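PDB 5A0L: fibronectin-binding protein from Streptococcus pyogenes, which probably attaches the bacterium to its host as a surface adhesin, its N-terminal domain carrying an internal thioester that mediates covalent host binding. Local coordinates for residues Asn84-Asp89 with Ser135-Leu140; Asp142-Trp147 with Ala167-Ile172; Leu190-Ser195 with Asn202-Glu207. All coordinates share one frame; numbering follows the deposited sequence.

Contact 1. Residues Asn84-Asp89 with Ser135-Leu140; sequences NPRVLD and SDSAPL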
loop_
_atom_site.group_PDB
_atom_site.type_symbol
_atom_site.label_atom_id
_atom_site.label_comp_id
_atom_site.label_asym_id
_atom_site.label_seq_id
_atom_site.Cartn_x
_atom_site.Cartn_y
_atom_site.Cartn_z
ATOM N N ASN A 84 -4.829 -12.859 -5.700
ATOM C CA ASN A 84 -4.220 -13.399 -6.905
ATOM C C ASN A 84 -2.753 -12.957 -6.971
ATOM O O ASN A 84 -2.375 -12.186 -7.854
ATOM C CB ASN A 84 -4.992 -12.953 -8.145
ATOM C CG ASN A 84 -4.532 -13.665 -9.411
ATOM O OD1 ASN A 84 -3.917 -14.731 -9.355
ATOM N ND2 ASN A 84 -4.806 -13.069 -10.544
ATOM N N PRO A 85 -1.959 -13.450 -6.022
ATOM C CA PRO A 85 -0.598 -12.950 -5.908
ATOM C C PRO A 85 0.257 -13.373 -7.091
ATOM O O PRO A 85 0.051 -14.473 -7.673
ATOM C CB PRO A 85 -0.104 -13.560 -4.605
ATOM C CG PRO A 85 -0.953 -14.789 -4.397
ATOM C CD PRO A 85 -2.301 -14.412 -4.954
ATOM N N ARG A 86 1.231 -12.552 -7.433
ATOM C CA ARG A 86 2.135 -12.805 -8.541
ATOM C C ARG A 86 3.299 -13.604 -8.013
ATOM O O ARG A 86 4.250 -13.055 -7.456
ATOM C CB ARG A 86 2.570 -11.476 -9.135
ATOM C CG ARG A 86 3.407 -11.606 -10.412
ATOM C CD ARG A 86 3.865 -10.264 -10.947
ATOM N NE ARG A 86 2.751 -9.450 -11.396
ATOM C CZ ARG A 86 2.186 -9.509 -12.592
ATOM N NH1 ARG A 86 2.583 -10.415 -13.493
ATOM N NH2 ARG A 86 1.176 -8.694 -12.873
ATOM N N VAL A 87 3.211 -14.918 -8.178
ATOM C CA VAL A 87 4.211 -15.834 -7.689
ATOM C C VAL A 87 4.841 -16.583 -8.861
ATOM O O VAL A 87 4.136 -17.208 -9.661
ATOM C CB VAL A 87 3.571 -16.816 -6.728
ATOM C CG1 VAL A 87 4.558 -17.865 -6.212
ATOM C CG2 VAL A 87 2.914 -16.107 -5.574
ATOM N N LEU A 88 6.160 -16.526 -8.948
ATOM C CA LEU A 88 6.917 -17.269 -9.961
ATOM C C LEU A 88 7.440 -18.566 -9.372
ATOM O O LEU A 88 8.107 -18.568 -8.344
ATOM C CB LEU A 88 8.095 -16.439 -10.447
ATOM C CG LEU A 88 8.997 -17.059 -11.511
ATOM C CD1 LEU A 88 8.254 -17.268 -12.827
ATOM C CD2 LEU A 88 10.226 -16.185 -11.738
ATOM N N ASP A 89 7.112 -19.661 -10.050
ATOM C CA ASP A 89 7.641 -20.986 -9.712
ATOM C C ASP A 89 7.399 -21.290 -8.231
ATOM O O ASP A 89 8.251 -21.862 -7.545
ATOM C CB ASP A 89 9.148 -21.107 -10.041
ATOM C CG ASP A 89 9.473 -20.792 -11.494
ATOM O OD1 ASP A 89 8.681 -21.184 -12.384
ATOM O OD2 ASP A 89 10.538 -20.166 -11.744
ATOM N N SER A 135 0.006 -8.215 -5.414
ATOM C CA SER A 135 -1.065 -8.839 -4.629
ATOM C C SER A 135 -2.178 -9.418 -5.509
ATOM O O SER A 135 -2.824 -10.415 -5.108
ATOM C CB SER A 135 -1.698 -7.836 -3.642
ATOM O OG SER A 135 -2.331 -6.754 -4.294
ATOM N N ASP A 136 -2.444 -8.764 -6.631
ATOM C CA ASP A 136 -3.560 -9.086 -7.512
ATOM C C ASP A 136 -3.142 -9.369 -8.946
ATOM O O ASP A 136 -3.984 -9.531 -9.817
ATOM C CB ASP A 136 -4.627 -7.966 -7.429
ATOM C CG ASP A 136 -5.339 -7.975 -6.104
ATOM O OD1 ASP A 136 -6.305 -8.780 -5.971
ATOM O OD2 ASP A 136 -4.947 -7.249 -5.167
ATOM N N SER A 137 -1.821 -9.442 -9.167
ATOM C CA SER A 137 -1.314 -9.664 -10.519
ATOM C C SER A 137 -1.905 -8.652 -11.493
ATOM O O SER A 137 -2.169 -8.956 -12.638
ATOM C CB SER A 137 -1.513 -11.112 -10.976
ATOM O OG SER A 137 -0.846 -11.995 -10.097
ATOM N N ALA A 138 -2.015 -7.395 -11.046
ATOM C CA ALA A 138 -2.483 -6.336 -11.941
ATOM C C ALA A 138 -1.451 -6.185 -13.065
ATOM O O ALA A 138 -0.271 -6.083 -12.778
ATOM C CB ALA A 138 -2.616 -5.008 -11.194
ATOM N N PRO A 139 -1.883 -6.165 -14.325
ATOM C CA PRO A 139 -0.880 -6.247 -15.424
ATOM C C PRO A 139 0.139 -5.108 -15.624
ATOM O O PRO A 139 1.360 -5.312 -15.917
ATOM C CB PRO A 139 -1.774 -6.421 -16.663
ATOM C CG PRO A 139 -3.025 -7.005 -16.167
ATOM C CD PRO A 139 -3.235 -6.550 -14.757
ATOM N N LEU A 140 -0.356 -3.916 -15.485
ATOM C CA LEU A 140 0.495 -2.700 -15.709
ATOM C C LEU A 140 1.317 -2.696 -17.042
ATOM O O LEU A 140 2.528 -2.442 -17.049
ATOM C CB LEU A 140 1.436 -2.388 -14.506
ATOM C CG LEU A 140 0.689 -2.151 -13.188
ATOM C CD1 LEU A 140 1.691 -1.901 -12.070
ATOM C CD2 LEU A 140 -0.278 -0.977 -13.310
HETATM O O HOH W 1 -6.507 -10.900 -10.687
#
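Ser137 points its CB toward the 84-89 loop and sits between Asn84 and Arg86. Its OG, anti to its own carbonyl carbon (chi1 -59°), donates to Asn84 O at 2.7 Å, coming in tilted 33° from that carbonyl plane. Ser137 CB meanwhile lies over one face of the Arg86 guanidinium, 4.1 Å above the plane and displaced toward the rim. The arginine chain is extended through CD, and the bend at chi3 (-66°) sets NE to one side of it. NH2 makes a weak, poorly aligned bond to Ala138 O, 3.0 Å away near the edge of the group; the stronger hold is on NE, which bonds to Tyr133 O, with a cation-pi contact to the Tyr133 ring as well. Asn84 N also donates to Ser135 O at 3.2 Å, and a water joins Asn84 ND2 to Asp136 O. Ser135, whose CB points away from the loop, bonds Asp136 OD2 through OG, and that oxygen also accepts from Leu52 N. The result is a surface loop laid across the C-terminal end of helix 120-135, largely through backbone carbonyls, within the helical part of the thioester domain.

Contact 2. Residues Asp142-Trp147 with Ala167-Ile172; sequences DVNKMW and ALKKLI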
loop_
_atom_site.group_PDB
_atom_site.type_symbol
_atom_site.label_atom_id
_atom_site.label_comp_id
_atom_site.label_asym_id
_atom_site.label_seq_id
_atom_site.Cartn_x
_atom_site.Cartn_y
_atom_site.Cartn_z
ATOM N N ASP A 142 0.792 -0.739 -19.719
ATOM C CA ASP A 142 0.628 0.532 -20.422
ATOM C C ASP A 142 1.054 1.704 -19.517
ATOM O O ASP A 142 0.370 2.745 -19.481
ATOM C CB ASP A 142 -0.883 0.657 -20.729
ATOM C CG ASP A 142 -1.177 1.319 -22.016
ATOM O OD1 ASP A 142 -0.436 1.057 -22.984
ATOM O OD2 ASP A 142 -2.205 2.047 -22.074
ATOM N N VAL A 143 2.178 1.568 -18.817
ATOM C CA VAL A 143 2.535 2.579 -17.801
ATOM C C VAL A 143 2.710 3.967 -18.431
ATOM O O VAL A 143 2.347 4.962 -17.812
ATOM C CB VAL A 143 3.776 2.155 -16.973
ATOM C CG1 VAL A 143 4.252 3.276 -16.047
ATOM C CG2 VAL A 143 3.499 0.890 -16.187
ATOM N N ASN A 144 3.230 4.031 -19.658
ATOM C CA ASN A 144 3.453 5.332 -20.302
ATOM C C ASN A 144 2.213 6.135 -20.564
ATOM O O ASN A 144 2.312 7.338 -20.822
ATOM C CB ASN A 144 4.186 5.176 -21.627
ATOM C CG ASN A 144 5.642 4.917 -21.449
ATOM O OD1 ASN A 144 6.195 5.102 -20.368
ATOM N ND2 ASN A 144 6.292 4.501 -22.534
ATOM N N LYS A 145 1.048 5.480 -20.545
ATOM C CA LYS A 145 -0.226 6.173 -20.713
ATOM C C LYS A 145 -1.006 6.327 -19.414
ATOM O O LYS A 145 -2.077 6.897 -19.416
ATOM C CB LYS A 145 -1.088 5.453 -21.763
ATOM C CG LYS A 145 -0.573 5.576 -23.189
ATOM C CD LYS A 145 -1.319 4.680 -24.145
ATOM C CE LYS A 145 -1.001 5.045 -25.591
ATOM N NZ LYS A 145 0.470 5.008 -25.886
ATOM N N MET A 146 -0.483 5.834 -18.301
ATOM C CA MET A 146 -1.245 5.910 -17.051
ATOM C C MET A 146 -1.426 7.353 -16.629
ATOM O O MET A 146 -0.505 8.170 -16.724
ATOM C CB MET A 146 -0.595 5.080 -15.955
ATOM C CG MET A 146 -0.803 3.592 -16.186
ATOM S SD MET A 146 0.020 2.578 -14.942
ATOM C CE MET A 146 -1.041 2.826 -13.558
ATOM N N TRP A 147 -2.635 7.631 -16.147
ATOM C CA TRP A 147 -3.034 8.968 -15.666
ATOM C C TRP A 147 -3.056 10.040 -16.773
ATOM O O TRP A 147 -3.125 11.244 -16.481
ATOM C CB TRP A 147 -2.170 9.410 -14.460
ATOM C CG TRP A 147 -2.176 8.410 -13.373
ATOM C CD1 TRP A 147 -3.232 8.051 -12.609
ATOM C CD2 TRP A 147 -1.069 7.602 -12.936
ATOM N NE1 TRP A 147 -2.857 7.063 -11.726
ATOM C CE2 TRP A 147 -1.531 6.768 -11.911
ATOM C CE3 TRP A 147 0.264 7.510 -13.324
ATOM C CZ2 TRP A 147 -0.698 5.885 -11.240
ATOM C CZ3 TRP A 147 1.091 6.621 -12.665
ATOM C CH2 TRP A 147 0.611 5.815 -11.644
ATOM N N ALA A 167 8.599 6.295 -11.632
ATOM C CA ALA A 167 8.702 5.644 -10.335
ATOM C C ALA A 167 8.046 4.261 -10.375
ATOM O O ALA A 167 8.593 3.292 -9.848
ATOM C CB ALA A 167 8.112 6.496 -9.235
ATOM N N LEU A 168 6.853 4.204 -10.957
ATOM C CA LEU A 168 6.133 2.928 -11.007
ATOM C C LEU A 168 6.955 1.851 -11.756
ATOM O O LEU A 168 7.058 0.705 -11.299
ATOM C CB LEU A 168 4.761 3.141 -11.626
ATOM C CG LEU A 168 3.885 1.893 -11.682
ATOM C CD1 LEU A 168 3.723 1.238 -10.330
ATOM C CD2 LEU A 168 2.524 2.269 -12.270
ATOM N N LYS A 169 7.562 2.231 -12.870
ATOM C CA LYS A 169 8.381 1.296 -13.622
ATOM C C LYS A 169 9.526 0.744 -12.761
ATOM O O LYS A 169 9.817 -0.452 -12.792
ATOM C CB LYS A 169 8.973 1.971 -14.849
ATOM C CG LYS A 169 7.974 2.320 -15.914
ATOM C CD LYS A 169 8.682 3.029 -17.072
ATOM C CE LYS A 169 7.689 3.542 -18.065
ATOM N NZ LYS A 169 8.364 4.381 -19.092
ATOM N N LYS A 170 10.168 1.616 -11.980
ATOM C CA LYS A 170 11.268 1.170 -11.135
ATOM C C LYS A 170 10.782 0.213 -10.052
ATOM O O LYS A 170 11.454 -0.760 -9.697
ATOM C CB LYS A 170 12.018 2.364 -10.533
ATOM C CG LYS A 170 12.735 3.230 -11.582
ATOM C CD LYS A 170 13.388 4.480 -10.991
ATOM C CE LYS A 170 13.832 5.492 -12.055
ATOM N NZ LYS A 170 14.253 6.714 -11.312
ATOM N N LEU A 171 9.614 0.503 -9.484
ATOM C CA LEU A 171 9.070 -0.294 -8.403
ATOM C C LEU A 171 8.715 -1.710 -8.824
ATOM O O LEU A 171 8.796 -2.608 -7.985
ATOM C CB LEU A 171 7.868 0.375 -7.744
ATOM C CG LEU A 171 8.125 1.638 -6.927
ATOM C CD1 LEU A 171 6.800 2.282 -6.533
ATOM C CD2 LEU A 171 8.946 1.337 -5.680
ATOM N N ILE A 172 8.270 -1.894 -10.071
ATOM C CA ILE A 172 7.808 -3.214 -10.520
ATOM C C ILE A 172 8.877 -3.981 -11.294
ATOM O O ILE A 172 8.626 -5.093 -11.769
ATOM C CB ILE A 172 6.484 -3.131 -11.313
ATOM C CG1 ILE A 172 6.651 -2.362 -12.635
ATOM C CG2 ILE A 172 5.386 -2.518 -10.448
ATOM C CD1 ILE A 172 5.412 -2.359 -13.517
#
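The indole of Trp147 has Met146 CB against one face, 3.7 Å above the plane and shifted toward the rim, while from across the contact Leu168 CD2 comes at CH2 obliquely, 4.1 Å away. Trp147 occupies the N-cap position of helix 148-152, so the ring hangs from the point where a short 3-10 turn, 143-145, gives way to that helix. This is part of the helical region of the thioester domain, in which the turn packs on one flank of helix 158-172. Helix 120-135 adds Leu125 beside the indole and Ala130 beside Leu168, so the apolar cluster is shared by three helical elements.

Leu168 CD2 is the methyl that Val143, Met146 and Trp147 all meet. It touches Met146 SD at 3.7 Å as well as Met146 CE, the two side chains crossing at about a right angle. The bend at chi3 (74°) brings CE, like SD, against this methyl. Val143 reaches in from the turn with both methyls: CG2 stands 4.3 Å from the same Leu168 CD2, and CG1, anti to the backbone N (chi1 173°), rests on Lys169 CG at 3.8 Å. The lysine thus lays its aliphatic stem on Val143 and carries its ammonium to Asn144, an exposed residue.

There the chain, extended beyond CG, ends beside two partners. Glu166 OE2 forms a salt bridge with the ammonium, which probably offsets part of its charge. Asn144 supplies the other grip, the two side chains crossing at about a right angle: Lys169 NZ donates to Asn144 OD1 at 2.6 Å, in the amide plane and on a lone pair, with a C=O...N angle of 140°.

Contact 3. Residues Leu190-Ser195 with Asn202-Glu207; sequences LNIFKS and NLLSAE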
loop_
_atom_site.group_PDB
_atom_site.type_symbol
_atom_site.label_atom_id
_atom_site.label_comp_id
_atom_site.label_asym_id
_atom_site.label_seq_id
_atom_site.Cartn_x
_atom_site.Cartn_y
_atom_site.Cartn_z
ATOM N N LEU A 190 7.252 -6.018 7.724
ATOM C CA LEU A 190 5.979 -5.341 7.552
ATOM C C LEU A 190 4.887 -6.189 8.204
ATOM O O LEU A 190 5.135 -7.265 8.746
ATOM C CB LEU A 190 5.653 -5.060 6.087
ATOM C CG LEU A 190 6.722 -4.260 5.350
ATOM C CD1 LEU A 190 6.326 -4.172 3.886
ATOM C CD2 LEU A 190 6.919 -2.857 5.935
ATOM N N ASN A 191 3.653 -5.680 8.139
ATOM C CA ASN A 191 2.501 -6.310 8.778
ATOM C C ASN A 191 1.330 -6.338 7.825
ATOM O O ASN A 191 1.120 -5.406 7.044
ATOM C CB ASN A 191 2.144 -5.563 10.067
ATOM C CG ASN A 191 3.261 -5.598 11.075
ATOM O OD1 ASN A 191 4.222 -4.794 11.001
ATOM N ND2 ASN A 191 3.193 -6.564 11.964
ATOM N N ILE A 192 0.559 -7.430 7.953
ATOM C CA ILE A 192 -0.737 -7.548 7.303
ATOM C C ILE A 192 -1.800 -7.287 8.383
ATOM O O ILE A 192 -1.682 -7.729 9.502
ATOM C CB ILE A 192 -0.941 -8.957 6.673
ATOM C CG1 ILE A 192 -0.028 -9.097 5.440
ATOM C CG2 ILE A 192 -2.413 -9.239 6.353
ATOM C CD1 ILE A 192 -0.509 -8.340 4.221
ATOM N N PHE A 193 -2.818 -6.544 7.959
ATOM C CA PHE A 193 -3.996 -6.280 8.791
ATOM C C PHE A 193 -5.170 -7.033 8.157
ATOM O O PHE A 193 -5.595 -6.722 7.051
ATOM C CB PHE A 193 -4.221 -4.778 8.901
ATOM C CG PHE A 193 -3.170 -4.112 9.765
ATOM C CD1 PHE A 193 -1.942 -3.761 9.219
ATOM C CD2 PHE A 193 -3.353 -3.940 11.125
ATOM C CE1 PHE A 193 -0.967 -3.226 10.016
ATOM C CE2 PHE A 193 -2.378 -3.372 11.913
ATOM C CZ PHE A 193 -1.158 -3.036 11.350
ATOM N N LYS A 194 -5.654 -8.031 8.915
ATOM C CA LYS A 194 -6.733 -8.912 8.469
ATOM C C LYS A 194 -8.077 -8.273 8.881
ATOM O O LYS A 194 -8.318 -8.033 10.083
ATOM C CB LYS A 194 -6.600 -10.271 9.142
ATOM C CG LYS A 194 -7.713 -11.238 8.803
ATOM C CD LYS A 194 -7.661 -12.525 9.585
ATOM C CE LYS A 194 -8.818 -13.523 9.212
ATOM N NZ LYS A 194 -8.867 -14.522 10.277
ATOM N N SER A 195 -8.886 -7.949 7.886
ATOM C CA SER A 195 -10.149 -7.278 8.128
ATOM C C SER A 195 -11.147 -8.145 8.891
ATOM O O SER A 195 -11.388 -9.299 8.529
ATOM C CB SER A 195 -10.783 -6.880 6.824
ATOM O OG SER A 195 -11.941 -6.088 7.044
ATOM N N ASN A 202 -8.044 -6.461 3.261
ATOM C CA ASN A 202 -6.907 -6.604 4.145
ATOM C C ASN A 202 -5.889 -5.494 3.750
ATOM O O ASN A 202 -5.862 -5.079 2.593
ATOM C CB ASN A 202 -6.280 -7.996 4.011
ATOM C CG ASN A 202 -7.250 -9.093 4.328
ATOM O OD1 ASN A 202 -8.001 -9.024 5.288
ATOM N ND2 ASN A 202 -7.193 -10.136 3.545
ATOM N N LEU A 203 -5.108 -5.072 4.748
ATOM C CA LEU A 203 -4.146 -3.966 4.536
ATOM C C LEU A 203 -2.718 -4.443 4.719
ATOM O O LEU A 203 -2.458 -5.391 5.439
ATOM C CB LEU A 203 -4.438 -2.778 5.495
ATOM C CG LEU A 203 -5.889 -2.296 5.536
ATOM C CD1 LEU A 203 -6.075 -1.202 6.574
ATOM C CD2 LEU A 203 -6.398 -1.848 4.165
ATOM N N LEU A 204 -1.804 -3.707 4.096
ATOM C CA LEU A 204 -0.373 -3.925 4.224
ATOM C C LEU A 204 0.228 -2.625 4.801
ATOM O O LEU A 204 -0.003 -1.563 4.232
ATOM C CB LEU A 204 0.226 -4.232 2.856
ATOM C CG LEU A 204 1.744 -4.342 2.787
ATOM C CD1 LEU A 204 2.275 -5.536 3.545
ATOM C CD2 LEU A 204 2.208 -4.409 1.341
ATOM N N SER A 205 1.047 -2.763 5.851
ATOM C CA SER A 205 1.693 -1.566 6.400
ATOM C C SER A 205 2.835 -1.083 5.522
ATOM O O SER A 205 3.411 -1.822 4.731
ATOM C CB SER A 205 2.186 -1.841 7.804
ATOM O OG SER A 205 3.204 -2.799 7.842
ATOM N N ALA A 206 3.170 0.199 5.697
ATOM C CA ALA A 206 4.259 0.849 4.959
ATOM C C ALA A 206 5.547 0.904 5.783
ATOM O O ALA A 206 6.544 1.445 5.306
ATOM C CB ALA A 206 3.850 2.250 4.533
ATOM N N GLU A 207 5.531 0.330 6.971
ATOM C CA GLU A 207 6.660 0.182 7.876
ATOM C C GLU A 207 6.267 -0.863 8.919
ATOM O O GLU A 207 5.086 -1.264 9.000
ATOM C CB GLU A 207 7.047 1.480 8.571
ATOM C CG GLU A 207 6.021 2.033 9.542
ATOM C CD GLU A 207 6.509 3.231 10.337
ATOM O OE1 GLU A 207 7.674 3.269 10.798
ATOM O OE2 GLU A 207 5.682 4.090 10.550
HETATM O O HOH W 2 -10.243 -10.562 6.224
#
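Strands 191-195 and 203-205 run antiparallel as a beta hairpin, their axes 4.7 Å apart at closest approach, with Phe193 and Leu203 a hydrogen-bonded pair and Ile192 and Leu204 the neighbouring non-hydrogen-bonded one. Phe193 N gives the straightest bond, 2.8 Å to Leu203 O at 172°, and Leu203 N returns one to Phe193 O; Ser205 N adds a third to Asn191 O.

On the face carrying Ile192 and Leu204, the two side chains meet obliquely through their CD1 methyls, 4.0 Å apart. Phe78 of helix 75-81 touches both residues, and Ile99 and Ile103 of helix 92-105 pack on Leu204. The other face holds Phe193 and Leu203, whose CB atoms touch. The phenyl ring turns its edge to the neighbouring strand, CE1 lying 4.1 Å from Ser205 CB, and it meets Trp19, of strand 19-23, edge-to-face; both strands belong to the closed six-stranded antiparallel barrel.

At both ends a side chain takes over from the backbone ladder. Ser205 OG lies between its own backbone N and carbonyl carbon (chi1 65°), the crowded position, and there accepts from Asn191 N at 2.9 Å while donating to Glu207 O. At the far end Asn202 OD1 receives Ser195 N at 2.9 Å, in the amide plane, and Asn202 ND2 is held by Tyr81 O, which fixes which way the amide is turned. Leu190 CD2 covers the chain at Glu207 CA. Side-chain oxygens thus satisfy the amides of Asn191 and Ser195 where the strands part, so the ladder continues at either end in this buried hairpin, although Ser205 O is left without a polar partner.

Contacts 1, 2 and 3 follow one another along the chain, each closing before the next opens. The first two belong to the helical part: their centres are about 16 Å apart, yet they touch, since Leu140 at the end of 135-140 packs on Met146, Leu168 and Ile172 of contact 2. Helix 120-135 leads into the one and lies against the other. Contact 3 is in the barrel, its centre about 18 Å from that of contact 1 and about 24 Å from that of contact 2, without touching either; contacts 2 and 3 lie on opposite sides of the chain's centre. The three therefore cover the two kinds of structure in this domain, two in its helical part and one in its barrel.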